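Local coordinates for acyl-coenzyme A oxidase 3 (Yarrowia lipolytica, PDB 5YS9), which uses FAD to oxidise acyl-CoA of different chain lengths to (2E)-enoyl-CoA, reducing oxygen to hydrogen peroxide, in peroxisomal fatty acid beta-oxidation, at residues M41-H46 against Y363-M367; I38-T42 against G632-A636; L356-F361 against L588-W592; N51-R57 against K102-L106. Numbering follows the deposited sequence.

Overall arrangement
Contacts 1 and 2 share helix 38-46: Met41 makes contacts in both, whereas Thr42 meets only segment 632-636. Their centres are about 9 Å apart, and Tyr363 OH joins them through the carbonyl of Tyr633. Helix 349-385 carries contact 1 onward to contact 3, about 14 Å between centres. Contact 4, equally far from contact 1, belongs to the N-terminal helices alone, helix 49-63 following helix 38-46; its centre is about 27 Å from that of contact 3. Along the chain, contact 4 nests inside the loops closed by contacts 1 and 2, and contact 3 inside that of contact 2. Through helix 38-46 the N-terminal helices pack on both the C-alpha1 and the C-terminal helical regions.

Contact 1: residues M41-H46 against Y363-M367; sequences MTEFLH and YAMKM
In the buried interface between the N-terminal helical region and the C-alpha1 region of the acyl-CoA oxidase fold, helix 41-46 packs against helix 363-367, their axes 10.3 Å apart at 47° between N-to-C directions. Leu45 and Lys366 are in register, CA to CA 6.9 Å. Two Met-aromatic contacts accompany a CH-pi contact. Leu45, in the m,t rotamer, sets CD2 over the face of the Tyr363 ring, 3.8 Å from its centroid, while Met41 (t,p) has SD at the edge of that ring, 5.4 Å from the centroid. In the second Met-aromatic pair, Met367 (m,m) SD meets Phe44 obliquely, 3.4 Å from Phe44 CZ. At the C-terminal end of 41-46, Lys366 (t,p,t,p) NZ donates a 2.9 Å hydrogen bond to Leu45 O, and also forms a salt bridge with Asp370. Tyr363 OH, 3.5 Å from Met41 CG, hydrogen-bonds to the carbonyl of Tyr633. Helix 579-596 adds Leu582 against Met41, Phe44 and Tyr363, helix 547-573 packs on Phe44 and Met367, and helix 49-63 touches His46.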
loop_
_atom_site.group_PDB
_atom_site.type_symbol
_atom_site.label_atom_id
_atom_site.label_comp_id
_atom_site.label_asym_id
_atom_site.label_seq_id
_atom_site.Cartn_x
_atom_site.Cartn_y
_atom_site.Cartn_z
ATOM N N MET A 41 -16.616 10.199 -24.987
ATOM C CA MET A 41 -16.117 10.148 -23.623
ATOM C C MET A 41 -14.574 10.310 -23.594
ATOM O O MET A 41 -14.037 11.001 -22.742
ATOM C CB MET A 41 -16.571 8.837 -22.967
ATOM C CG MET A 41 -16.425 8.793 -21.461
ATOM S SD MET A 41 -17.368 10.116 -20.713
ATOM C CE MET A 41 -18.841 9.246 -20.188
ATOM N N THR A 42 -13.888 9.723 -24.568
ATOM C CA THR A 42 -12.466 9.880 -24.730
ATOM C C THR A 42 -12.096 11.330 -25.046
ATOM O O THR A 42 -11.085 11.831 -24.515
ATOM C CB THR A 42 -11.916 8.944 -25.822
ATOM O OG1 THR A 42 -12.449 7.631 -25.625
ATOM C CG2 THR A 42 -10.445 8.878 -25.753
ATOM N N GLU A 43 -12.902 12.005 -25.877
ATOM C CA GLU A 43 -12.729 13.481 -26.127
ATOM C C GLU A 43 -12.897 14.358 -24.877
ATOM O O GLU A 43 -12.118 15.300 -24.655
ATOM C CB GLU A 43 -13.657 13.991 -27.244
ATOM C CG GLU A 43 -13.077 13.811 -28.646
ATOM C CD GLU A 43 -14.105 13.973 -29.740
ATOM O OE1 GLU A 43 -13.952 13.285 -30.784
ATOM O OE2 GLU A 43 -15.061 14.765 -29.532
ATOM N N PHE A 44 -13.880 14.045 -24.044
ATOM C CA PHE A 44 -13.975 14.743 -22.780
ATOM C C PHE A 44 -12.729 14.547 -21.883
ATOM O O PHE A 44 -12.247 15.494 -21.309
ATOM C CB PHE A 44 -15.242 14.341 -22.030
ATOM C CG PHE A 44 -15.357 14.986 -20.675
ATOM C CD1 PHE A 44 -15.602 16.338 -20.570
ATOM C CD2 PHE A 44 -15.132 14.255 -19.513
ATOM C CE1 PHE A 44 -15.681 16.936 -19.329
ATOM C CE2 PHE A 44 -15.217 14.849 -18.274
ATOM C CZ PHE A 44 -15.492 16.197 -18.183
ATOM N N LEU A 45 -12.227 13.319 -21.748
ATOM C CA LEU A 45 -11.061 13.067 -20.881
ATOM C C LEU A 45 -9.823 13.792 -21.331
ATOM O O LEU A 45 -9.062 14.278 -20.501
ATOM C CB LEU A 45 -10.767 11.577 -20.764
ATOM C CG LEU A 45 -11.773 10.827 -19.919
ATOM C CD1 LEU A 45 -11.694 9.331 -20.161
ATOM C CD2 LEU A 45 -11.562 11.146 -18.453
ATOM N N HIS A 46 -9.617 13.869 -22.637
ATOM C CA HIS A 46 -8.386 14.441 -23.171
ATOM C C HIS A 46 -8.581 15.811 -23.841
ATOM O O HIS A 46 -7.682 16.268 -24.537
ATOM C CB HIS A 46 -7.789 13.447 -24.143
ATOM C CG HIS A 46 -7.337 12.200 -23.483
ATOM N ND1 HIS A 46 -6.264 12.178 -22.614
ATOM C CD2 HIS A 46 -7.817 10.932 -23.537
ATOM C CE1 HIS A 46 -6.068 10.940 -22.206
ATOM N NE2 HIS A 46 -7.011 10.172 -22.730
ATOM N N TYR A 363 -11.418 9.812 -13.077
ATOM C CA TYR A 363 -11.871 10.810 -14.034
ATOM C C TYR A 363 -11.671 12.192 -13.450
ATOM O O TYR A 363 -11.264 13.109 -14.137
ATOM C CB TYR A 363 -13.356 10.640 -14.323
ATOM C CG TYR A 363 -13.710 9.772 -15.501
ATOM C CD1 TYR A 363 -13.335 8.440 -15.543
ATOM C CD2 TYR A 363 -14.444 10.273 -16.559
ATOM C CE1 TYR A 363 -13.666 7.644 -16.612
ATOM C CE2 TYR A 363 -14.780 9.478 -17.625
ATOM C CZ TYR A 363 -14.388 8.167 -17.646
ATOM O OH TYR A 363 -14.723 7.380 -18.708
ATOM N N ALA A 364 -11.981 12.319 -12.168
ATOM C CA ALA A 364 -11.871 13.561 -11.427
ATOM C C ALA A 364 -10.442 14.064 -11.342
ATOM O O ALA A 364 -10.191 15.256 -11.415
ATOM C CB ALA A 364 -12.452 13.395 -10.039
ATOM N N MET A 365 -9.507 13.152 -11.157
ATOM C CA MET A 365 -8.112 13.513 -11.172
ATOM C C MET A 365 -7.787 14.205 -12.490
ATOM O O MET A 365 -7.243 15.298 -12.489
ATOM C CB MET A 365 -7.215 12.315 -10.984
ATOM C CG MET A 365 -7.044 11.854 -9.541
ATOM S SD MET A 365 -6.459 10.149 -9.549
ATOM C CE MET A 365 -6.013 10.113 -7.868
ATOM N N LYS A 366 -8.139 13.604 -13.613
ATOM C CA LYS A 366 -7.857 14.273 -14.890
ATOM C C LYS A 366 -8.504 15.703 -15.001
ATOM O O LYS A 366 -7.851 16.645 -15.427
ATOM C CB LYS A 366 -8.243 13.358 -16.076
ATOM C CG LYS A 366 -7.701 13.747 -17.444
ATOM C CD LYS A 366 -6.165 13.941 -17.462
ATOM C CE LYS A 366 -5.604 14.042 -18.893
ATOM N NZ LYS A 366 -6.390 15.052 -19.678
ATOM N N MET A 367 -9.752 15.869 -14.581
ATOM C CA MET A 367 -10.400 17.180 -14.645
ATOM C C MET A 367 -9.681 18.225 -13.784
ATOM O O MET A 367 -9.590 19.384 -14.179
ATOM C CB MET A 367 -11.885 17.081 -14.248
ATOM C CG MET A 367 -12.746 16.227 -15.181
ATOM S SD MET A 367 -12.423 16.693 -16.885
ATOM C CE MET A 367 -11.348 15.406 -17.533
#

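Contact 2: residues I38-T42 against G632-A636; sequences IKDMT and GYTDA
Ile38 lays its CG2 methyl over the Asp635-Ala636 backbone, 3.5 Å from Ala636 CA and 3.7 Å from Asp635 C; the same methyl is 4.0 Å from Ala636 CB. Its chi1 is m, and its CA-CB bond points toward the opposing segment. One turn later Met41, with chi1 t and chi2 p, brings its CG to 3.4 Å from Ala636 CB and extends CE to 3.8 Å from Tyr633 CE1. Ala636 therefore fits between Ile38 and Met41, its own CA-CB bond pointing toward helix 38-42, and the small methyl permits a close approach of the backbones: Thr42 CA and Ala636 CA are 4.9 Å apart. Here the N-terminal helical region of the acyl-CoA oxidase fold meets the C-terminal helical region, 590 residues later in the sequence. Helical hydrogen bonds run from Thr42 N to Ile38 O (3.0 Å) and from Ala636 N to Gly632 O (3.0 Å). The polar link across the contact is a short hydrogen bond, 2.6 Å from Thr42 OG1 as donor to Ala636 O, made with Thr42 chi1 at -47°. Tyr633 OH is bonded to the carbonyl of Tyr581, and its side chain also touches Leu585 of helix 579-596. Asp635 forms salt bridges with Arg326 of helix 300-330 and with Arg31.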
loop_
_atom_site.group_PDB
_atom_site.type_symbol
_atom_site.label_atom_id
_atom_site.label_comp_id
_atom_site.label_asym_id
_atom_site.label_seq_id
_atom_site.Cartn_x
_atom_site.Cartn_y
_atom_site.Cartn_z
ATOM N N ILE A 38 -18.314 5.916 -27.382
ATOM C CA ILE A 38 -17.157 5.919 -26.486
ATOM C C ILE A 38 -16.205 7.052 -26.883
ATOM O O ILE A 38 -15.718 7.771 -26.018
ATOM C CB ILE A 38 -16.472 4.524 -26.438
ATOM C CG1 ILE A 38 -17.422 3.491 -25.786
ATOM C CG2 ILE A 38 -15.155 4.561 -25.674
ATOM C CD1 ILE A 38 -18.162 2.609 -26.760
ATOM N N LYS A 39 -15.997 7.228 -28.180
ATOM C CA LYS A 39 -15.181 8.321 -28.731
ATOM C C LYS A 39 -15.464 9.672 -28.044
ATOM O O LYS A 39 -14.527 10.418 -27.713
ATOM C CB LYS A 39 -15.353 8.368 -30.269
ATOM C CG LYS A 39 -15.199 9.713 -30.977
ATOM C CD LYS A 39 -16.345 9.987 -31.960
ATOM C CE LYS A 39 -16.418 11.456 -32.397
ATOM N NZ LYS A 39 -15.327 11.873 -33.332
ATOM N N ASP A 40 -16.724 9.985 -27.785
ATOM C CA ASP A 40 -17.023 11.279 -27.145
ATOM C C ASP A 40 -16.622 11.342 -25.670
ATOM O O ASP A 40 -16.333 12.424 -25.150
ATOM C CB ASP A 40 -18.491 11.646 -27.299
ATOM C CG ASP A 40 -18.890 11.902 -28.739
ATOM O OD1 ASP A 40 -18.031 12.237 -29.593
ATOM O OD2 ASP A 40 -20.106 11.781 -29.005
ATOM N N MET A 41 -16.616 10.199 -24.987
ATOM C CA MET A 41 -16.117 10.148 -23.623
ATOM C C MET A 41 -14.574 10.310 -23.594
ATOM O O MET A 41 -14.037 11.001 -22.742
ATOM C CB MET A 41 -16.571 8.837 -22.967
ATOM C CG MET A 41 -16.425 8.793 -21.461
ATOM S SD MET A 41 -17.368 10.116 -20.713
ATOM C CE MET A 41 -18.841 9.246 -20.188
ATOM N N THR A 42 -13.888 9.723 -24.568
ATOM C CA THR A 42 -12.466 9.880 -24.730
ATOM C C THR A 42 -12.096 11.330 -25.046
ATOM O O THR A 42 -11.085 11.831 -24.515
ATOM C CB THR A 42 -11.916 8.944 -25.822
ATOM O OG1 THR A 42 -12.449 7.631 -25.625
ATOM C CG2 THR A 42 -10.445 8.878 -25.753
ATOM N N GLY A 632 -18.410 1.217 -20.962
ATOM C CA GLY A 632 -18.179 2.474 -21.642
ATOM C C GLY A 632 -17.212 3.423 -20.965
ATOM O O GLY A 632 -16.322 3.954 -21.594
ATOM N N TYR A 633 -17.355 3.602 -19.663
ATOM C CA TYR A 633 -16.444 4.463 -18.934
ATOM C C TYR A 633 -14.973 3.983 -19.035
ATOM O O TYR A 633 -14.062 4.804 -19.160
ATOM C CB TYR A 633 -16.839 4.505 -17.473
ATOM C CG TYR A 633 -18.143 5.200 -17.134
ATOM C CD1 TYR A 633 -18.327 6.545 -17.415
ATOM C CD2 TYR A 633 -19.152 4.532 -16.442
ATOM C CE1 TYR A 633 -19.495 7.213 -17.055
ATOM C CE2 TYR A 633 -20.305 5.185 -16.073
ATOM C CZ TYR A 633 -20.467 6.531 -16.399
ATOM O OH TYR A 633 -21.596 7.189 -16.042
ATOM N N THR A 634 -14.761 2.661 -18.970
ATOM C CA THR A 634 -13.404 2.066 -18.950
ATOM C C THR A 634 -12.810 1.949 -20.344
ATOM O O THR A 634 -11.615 2.217 -20.529
ATOM C CB THR A 634 -13.395 0.703 -18.276
ATOM O OG1 THR A 634 -14.463 -0.071 -18.807
ATOM C CG2 THR A 634 -13.626 0.857 -16.831
ATOM N N ASP A 635 -13.640 1.583 -21.322
ATOM C CA ASP A 635 -13.194 1.571 -22.727
ATOM C C ASP A 635 -12.883 2.952 -23.211
ATOM O O ASP A 635 -12.061 3.059 -24.124
ATOM C CB ASP A 635 -14.220 0.963 -23.688
ATOM C CG ASP A 635 -14.293 -0.558 -23.599
ATOM O OD1 ASP A 635 -13.385 -1.235 -23.031
ATOM O OD2 ASP A 635 -15.286 -1.082 -24.120
ATOM N N ALA A 636 -13.515 3.987 -22.611
ATOM C CA ALA A 636 -13.203 5.393 -22.948
ATOM C C ALA A 636 -11.734 5.830 -22.775
ATOM O O ALA A 636 -11.274 6.771 -23.493
ATOM C CB ALA A 636 -14.111 6.350 -22.207
#

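Contact 3: residues L356-F361 against L588-W592; sequences LPLLAF and LFTLW
Helix 588-592 crosses helix 356-361 steeply, at -115° with axes 8.9 Å apart, and Phe589 CA lies 5.4 Å from Ala360 CA. Leu588 comes first: in the t,p rotamer its CD2 reaches Leu356 CB at 3.9 Å and Pro357 N at 4.2 Å. Phe589, chi1 t, places CB 3.9 Å from Ala360 CB, the small methyl allowing the close crossing. Its ring edge points at the face of Phe361 in a T-shaped pair, centroids 4.8 Å apart and planes at 69°. A turn after Leu588, Trp592, also chi1 t, receives Pro357 CB over its five-membered ring, a CH-pi contact 3.6 Å from that ring's centroid; Trp592 CZ3 is 3.7 Å from Phe361 CD2. Helix 356-361 is kinked where Pro357 N, which carries no hydrogen to donate, and Leu358 N lack bonds to the preceding turn. Around this junction, Arg559 touches Phe361 and Trp592, and Val619 touches Leu588. This apolar, aromatic-rich crossing joins the C-alpha1 region to the C-terminal helical region of the acyl-CoA oxidase fold.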
loop_
_atom_site.group_PDB
_atom_site.type_symbol
_atom_site.label_atom_id
_atom_site.label_comp_id
_atom_site.label_asym_id
_atom_site.label_seq_id
_atom_site.Cartn_x
_atom_site.Cartn_y
_atom_site.Cartn_z
ATOM N N LEU A 356 -16.407 1.570 -8.097
ATOM C CA LEU A 356 -17.007 2.617 -8.960
ATOM C C LEU A 356 -16.673 4.072 -8.538
ATOM O O LEU A 356 -16.481 4.917 -9.408
ATOM C CB LEU A 356 -18.500 2.409 -9.135
ATOM C CG LEU A 356 -18.856 1.088 -9.815
ATOM C CD1 LEU A 356 -20.373 0.968 -9.933
ATOM C CD2 LEU A 356 -18.216 0.884 -11.181
ATOM N N PRO A 357 -16.556 4.341 -7.213
ATOM C CA PRO A 357 -16.134 5.668 -6.752
ATOM C C PRO A 357 -14.716 6.007 -7.193
ATOM O O PRO A 357 -14.422 7.167 -7.519
ATOM C CB PRO A 357 -16.224 5.562 -5.235
ATOM C CG PRO A 357 -17.260 4.532 -4.995
ATOM C CD PRO A 357 -17.047 3.521 -6.090
ATOM N N LEU A 358 -13.878 4.973 -7.268
ATOM C CA LEU A 358 -12.497 5.136 -7.631
ATOM C C LEU A 358 -12.393 5.361 -9.128
ATOM O O LEU A 358 -11.527 6.095 -9.573
ATOM C CB LEU A 358 -11.672 3.932 -7.163
ATOM C CG LEU A 358 -11.764 3.626 -5.637
ATOM C CD1 LEU A 358 -10.964 2.418 -5.192
ATOM C CD2 LEU A 358 -11.289 4.819 -4.857
ATOM N N LEU A 359 -13.274 4.724 -9.894
ATOM C CA LEU A 359 -13.443 5.031 -11.313
ATOM C C LEU A 359 -13.861 6.487 -11.438
ATOM O O LEU A 359 -13.371 7.180 -12.282
ATOM C CB LEU A 359 -14.483 4.104 -11.982
ATOM C CG LEU A 359 -14.905 4.514 -13.404
ATOM C CD1 LEU A 359 -13.787 4.221 -14.387
ATOM C CD2 LEU A 359 -16.239 3.913 -13.891
ATOM N N ALA A 360 -14.775 6.929 -10.601
ATOM C CA ALA A 360 -15.164 8.318 -10.591
ATOM C C ALA A 360 -13.998 9.203 -10.182
ATOM O O ALA A 360 -13.766 10.233 -10.771
ATOM C CB ALA A 360 -16.346 8.513 -9.671
ATOM N N PHE A 361 -13.245 8.761 -9.191
ATOM C CA PHE A 361 -12.105 9.497 -8.694
ATOM C C PHE A 361 -11.050 9.673 -9.767
ATOM O O PHE A 361 -10.443 10.714 -9.861
ATOM C CB PHE A 361 -11.504 8.750 -7.512
ATOM C CG PHE A 361 -10.939 9.634 -6.455
ATOM C CD1 PHE A 361 -10.143 10.700 -6.779
ATOM C CD2 PHE A 361 -11.193 9.379 -5.132
ATOM C CE1 PHE A 361 -9.620 11.501 -5.807
ATOM C CE2 PHE A 361 -10.669 10.170 -4.152
ATOM C CZ PHE A 361 -9.889 11.236 -4.489
ATOM N N LEU A 588 -21.603 10.529 -7.973
ATOM C CA LEU A 588 -21.088 9.380 -7.190
ATOM C C LEU A 588 -19.826 9.809 -6.476
ATOM O O LEU A 588 -19.730 9.675 -5.260
ATOM C CB LEU A 588 -20.833 8.155 -8.071
ATOM C CG LEU A 588 -20.346 6.870 -7.385
ATOM C CD1 LEU A 588 -21.174 6.447 -6.138
ATOM C CD2 LEU A 588 -20.307 5.752 -8.410
ATOM N N PHE A 589 -18.890 10.415 -7.210
ATOM C CA PHE A 589 -17.696 10.930 -6.570
ATOM C C PHE A 589 -18.069 11.781 -5.352
ATOM O O PHE A 589 -17.620 11.520 -4.221
ATOM C CB PHE A 589 -16.824 11.722 -7.557
ATOM C CG PHE A 589 -15.620 12.332 -6.924
ATOM C CD1 PHE A 589 -14.638 11.524 -6.352
ATOM C CD2 PHE A 589 -15.485 13.720 -6.829
ATOM C CE1 PHE A 589 -13.530 12.098 -5.711
ATOM C CE2 PHE A 589 -14.370 14.289 -6.212
ATOM C CZ PHE A 589 -13.390 13.478 -5.665
ATOM N N THR A 590 -18.933 12.754 -5.591
ATOM C CA THR A 590 -19.142 13.812 -4.662
ATOM C C THR A 590 -19.929 13.315 -3.438
ATOM O O THR A 590 -19.599 13.663 -2.282
ATOM C CB THR A 590 -19.815 15.019 -5.356
ATOM O OG1 THR A 590 -18.953 15.560 -6.375
ATOM C CG2 THR A 590 -20.124 16.108 -4.350
ATOM N N LEU A 591 -20.955 12.499 -3.688
ATOM C CA LEU A 591 -21.764 11.953 -2.605
ATOM C C LEU A 591 -21.027 10.881 -1.806
ATOM O O LEU A 591 -21.239 10.721 -0.601
ATOM C CB LEU A 591 -23.044 11.410 -3.181
ATOM C CG LEU A 591 -23.964 12.543 -3.698
ATOM C CD1 LEU A 591 -24.925 12.052 -4.746
ATOM C CD2 LEU A 591 -24.736 13.160 -2.532
ATOM N N TRP A 592 -20.176 10.122 -2.496
ATOM C CA TRP A 592 -19.349 9.132 -1.845
ATOM C C TRP A 592 -18.388 9.873 -0.880
ATOM O O TRP A 592 -18.291 9.513 0.306
ATOM C CB TRP A 592 -18.632 8.238 -2.895
ATOM C CG TRP A 592 -17.567 7.397 -2.323
ATOM C CD1 TRP A 592 -17.725 6.274 -1.576
ATOM C CD2 TRP A 592 -16.172 7.631 -2.420
ATOM N NE1 TRP A 592 -16.525 5.785 -1.207
ATOM C CE2 TRP A 592 -15.535 6.591 -1.702
ATOM C CE3 TRP A 592 -15.391 8.630 -3.020
ATOM C CZ2 TRP A 592 -14.131 6.502 -1.566
ATOM C CZ3 TRP A 592 -13.980 8.553 -2.874
ATOM C CH2 TRP A 592 -13.371 7.486 -2.150
#

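Contact 4: residues N51-R57 against K102-L106; sequences NVTMIER and KEALL
A salt bridge ties Arg57 NH2 to Glu103 OE2 at 2.5 Å, a very short hydrogen bond donated by the guanidinium from the edge of its plane. Arg57 has chi1 at -130°, whereas Glu103 begins m,t; the other carboxylate oxygen of Glu103 accepts a hydrogen bond from the backbone N of Thr100, just ahead of the segment. Toward the N-terminal ends, Asn51 OD1 lies 2.7 Å from Lys102 NZ, with Lys102 extended through three t torsions, while Asn51 ND2 binds the carbonyl of His46. Between these polar groups Met54, t,t, reaches across so that its CE is 3.4 Å from Glu103 CG and 4.3 Å from Lys102 CD, and its SD is 4.2 Å from Leu106 CD2. Ile55 CG1 approaches the same Leu106 CD2 at 4.3 Å. The two regular helices cross at -56° with axes 10.8 Å apart; CA atoms are nearest for Met54-Glu103 (7.9 Å) and Ile55-Leu106 (7.7 Å). Inward, His46 of helix 38-46 packs on Ile55 and Phe315 of helix 300-330 on Leu106. This surface pairing joins helix 49-63 to helix 101-111 within the N-terminal helical domain characteristic of acyl-CoA oxidases.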
loop_
_atom_site.group_PDB
_atom_site.type_symbol
_atom_site.label_atom_id
_atom_site.label_comp_id
_atom_site.label_asym_id
_atom_site.label_seq_id
_atom_site.Cartn_x
_atom_site.Cartn_y
_atom_site.Cartn_z
ATOM N N ASN A 51 -6.278 16.529 -29.460
ATOM C CA ASN A 51 -5.563 15.889 -28.393
ATOM C C ASN A 51 -5.707 14.337 -28.485
ATOM O O ASN A 51 -4.722 13.621 -28.261
ATOM C CB ASN A 51 -6.064 16.402 -27.043
ATOM C CG ASN A 51 -5.606 17.829 -26.704
ATOM O OD1 ASN A 51 -4.711 18.359 -27.309
ATOM N ND2 ASN A 51 -6.232 18.424 -25.682
ATOM N N VAL A 52 -6.899 13.834 -28.840
ATOM C CA VAL A 52 -7.154 12.408 -28.840
ATOM C C VAL A 52 -6.348 11.785 -29.917
ATOM O O VAL A 52 -5.692 10.791 -29.662
ATOM C CB VAL A 52 -8.651 12.024 -28.934
ATOM C CG1 VAL A 52 -8.869 10.534 -29.252
ATOM C CG2 VAL A 52 -9.349 12.332 -27.620
ATOM N N THR A 53 -6.330 12.384 -31.102
ATOM C CA THR A 53 -5.542 11.822 -32.206
ATOM C C THR A 53 -4.059 11.828 -31.841
ATOM O O THR A 53 -3.333 10.884 -32.167
ATOM C CB THR A 53 -5.686 12.601 -33.520
ATOM O OG1 THR A 53 -5.283 13.945 -33.270
ATOM C CG2 THR A 53 -7.129 12.533 -34.066
ATOM N N MET A 54 -3.613 12.878 -31.164
ATOM C CA MET A 54 -2.212 12.956 -30.777
ATOM C C MET A 54 -1.829 11.801 -29.814
ATOM O O MET A 54 -0.833 11.096 -30.011
ATOM C CB MET A 54 -1.889 14.297 -30.120
ATOM C CG MET A 54 -0.403 14.455 -29.901
ATOM S SD MET A 54 0.001 15.795 -28.771
ATOM C CE MET A 54 0.570 17.057 -29.890
ATOM N N ILE A 55 -2.629 11.630 -28.778
ATOM C CA ILE A 55 -2.447 10.571 -27.827
ATOM C C ILE A 55 -2.510 9.213 -28.513
ATOM O O ILE A 55 -1.779 8.310 -28.159
ATOM C CB ILE A 55 -3.518 10.701 -26.738
ATOM C CG1 ILE A 55 -3.103 11.832 -25.806
ATOM C CG2 ILE A 55 -3.755 9.400 -25.956
ATOM C CD1 ILE A 55 -4.186 12.219 -24.842
ATOM N N GLU A 56 -3.402 9.057 -29.462
ATOM C CA GLU A 56 -3.490 7.806 -30.165
ATOM C C GLU A 56 -2.219 7.548 -30.940
ATOM O O GLU A 56 -1.738 6.441 -30.996
ATOM C CB GLU A 56 -4.698 7.807 -31.077
ATOM C CG GLU A 56 -5.941 7.301 -30.389
ATOM C CD GLU A 56 -7.210 7.666 -31.111
ATOM O OE1 GLU A 56 -7.129 8.200 -32.229
ATOM O OE2 GLU A 56 -8.286 7.416 -30.551
ATOM N N ARG A 57 -1.690 8.595 -31.544
ATOM C CA ARG A 57 -0.471 8.507 -32.304
ATOM C C ARG A 57 0.697 8.114 -31.431
ATOM O O ARG A 57 1.458 7.232 -31.774
ATOM C CB ARG A 57 -0.180 9.887 -32.872
ATOM C CG ARG A 57 0.129 9.930 -34.347
ATOM C CD ARG A 57 1.281 10.876 -34.647
ATOM N NE ARG A 57 1.205 12.125 -33.899
ATOM C CZ ARG A 57 2.233 12.693 -33.279
ATOM N NH1 ARG A 57 3.428 12.134 -33.311
ATOM N NH2 ARG A 57 2.055 13.825 -32.627
ATOM N N LYS A 102 5.029 19.597 -26.006
ATOM C CA LYS A 102 3.774 18.973 -25.602
ATOM C C LYS A 102 3.806 17.462 -25.938
ATOM O O LYS A 102 3.356 16.612 -25.162
ATOM C CB LYS A 102 2.575 19.658 -26.302
ATOM C CG LYS A 102 1.205 19.241 -25.788
ATOM C CD LYS A 102 0.071 19.772 -26.654
ATOM C CE LYS A 102 -1.250 19.863 -25.867
ATOM N NZ LYS A 102 -2.462 19.641 -26.722
ATOM N N GLU A 103 4.336 17.146 -27.105
ATOM C CA GLU A 103 4.390 15.774 -27.526
ATOM C C GLU A 103 5.318 14.975 -26.633
ATOM O O GLU A 103 4.987 13.865 -26.227
ATOM C CB GLU A 103 4.855 15.691 -28.967
ATOM C CG GLU A 103 3.802 16.132 -29.953
ATOM C CD GLU A 103 4.324 16.161 -31.355
ATOM O OE1 GLU A 103 5.467 16.591 -31.586
ATOM O OE2 GLU A 103 3.570 15.753 -32.229
ATOM N N ALA A 104 6.474 15.566 -26.352
ATOM C CA ALA A 104 7.532 14.949 -25.578
ATOM C C ALA A 104 7.075 14.710 -24.129
ATOM O O ALA A 104 7.220 13.613 -23.605
ATOM C CB ALA A 104 8.789 15.802 -25.635
ATOM N N LEU A 105 6.472 15.698 -23.502
ATOM C CA LEU A 105 5.928 15.497 -22.149
ATOM C C LEU A 105 4.912 14.326 -22.093
ATOM O O LEU A 105 4.964 13.488 -21.190
ATOM C CB LEU A 105 5.275 16.782 -21.629
ATOM C CG LEU A 105 4.689 16.699 -20.204
ATOM C CD1 LEU A 105 5.801 16.408 -19.191
ATOM C CD2 LEU A 105 3.934 17.962 -19.820
ATOM N N LEU A 106 4.032 14.285 -23.090
ATOM C CA LEU A 106 2.904 13.410 -23.106
ATOM C C LEU A 106 3.369 12.007 -23.522
ATOM O O LEU A 106 2.868 11.025 -23.000
ATOM C CB LEU A 106 1.846 13.990 -24.021
ATOM C CG LEU A 106 0.351 13.955 -23.716
ATOM C CD1 LEU A 106 -0.039 14.257 -22.274
ATOM C CD2 LEU A 106 -0.334 14.944 -24.674
#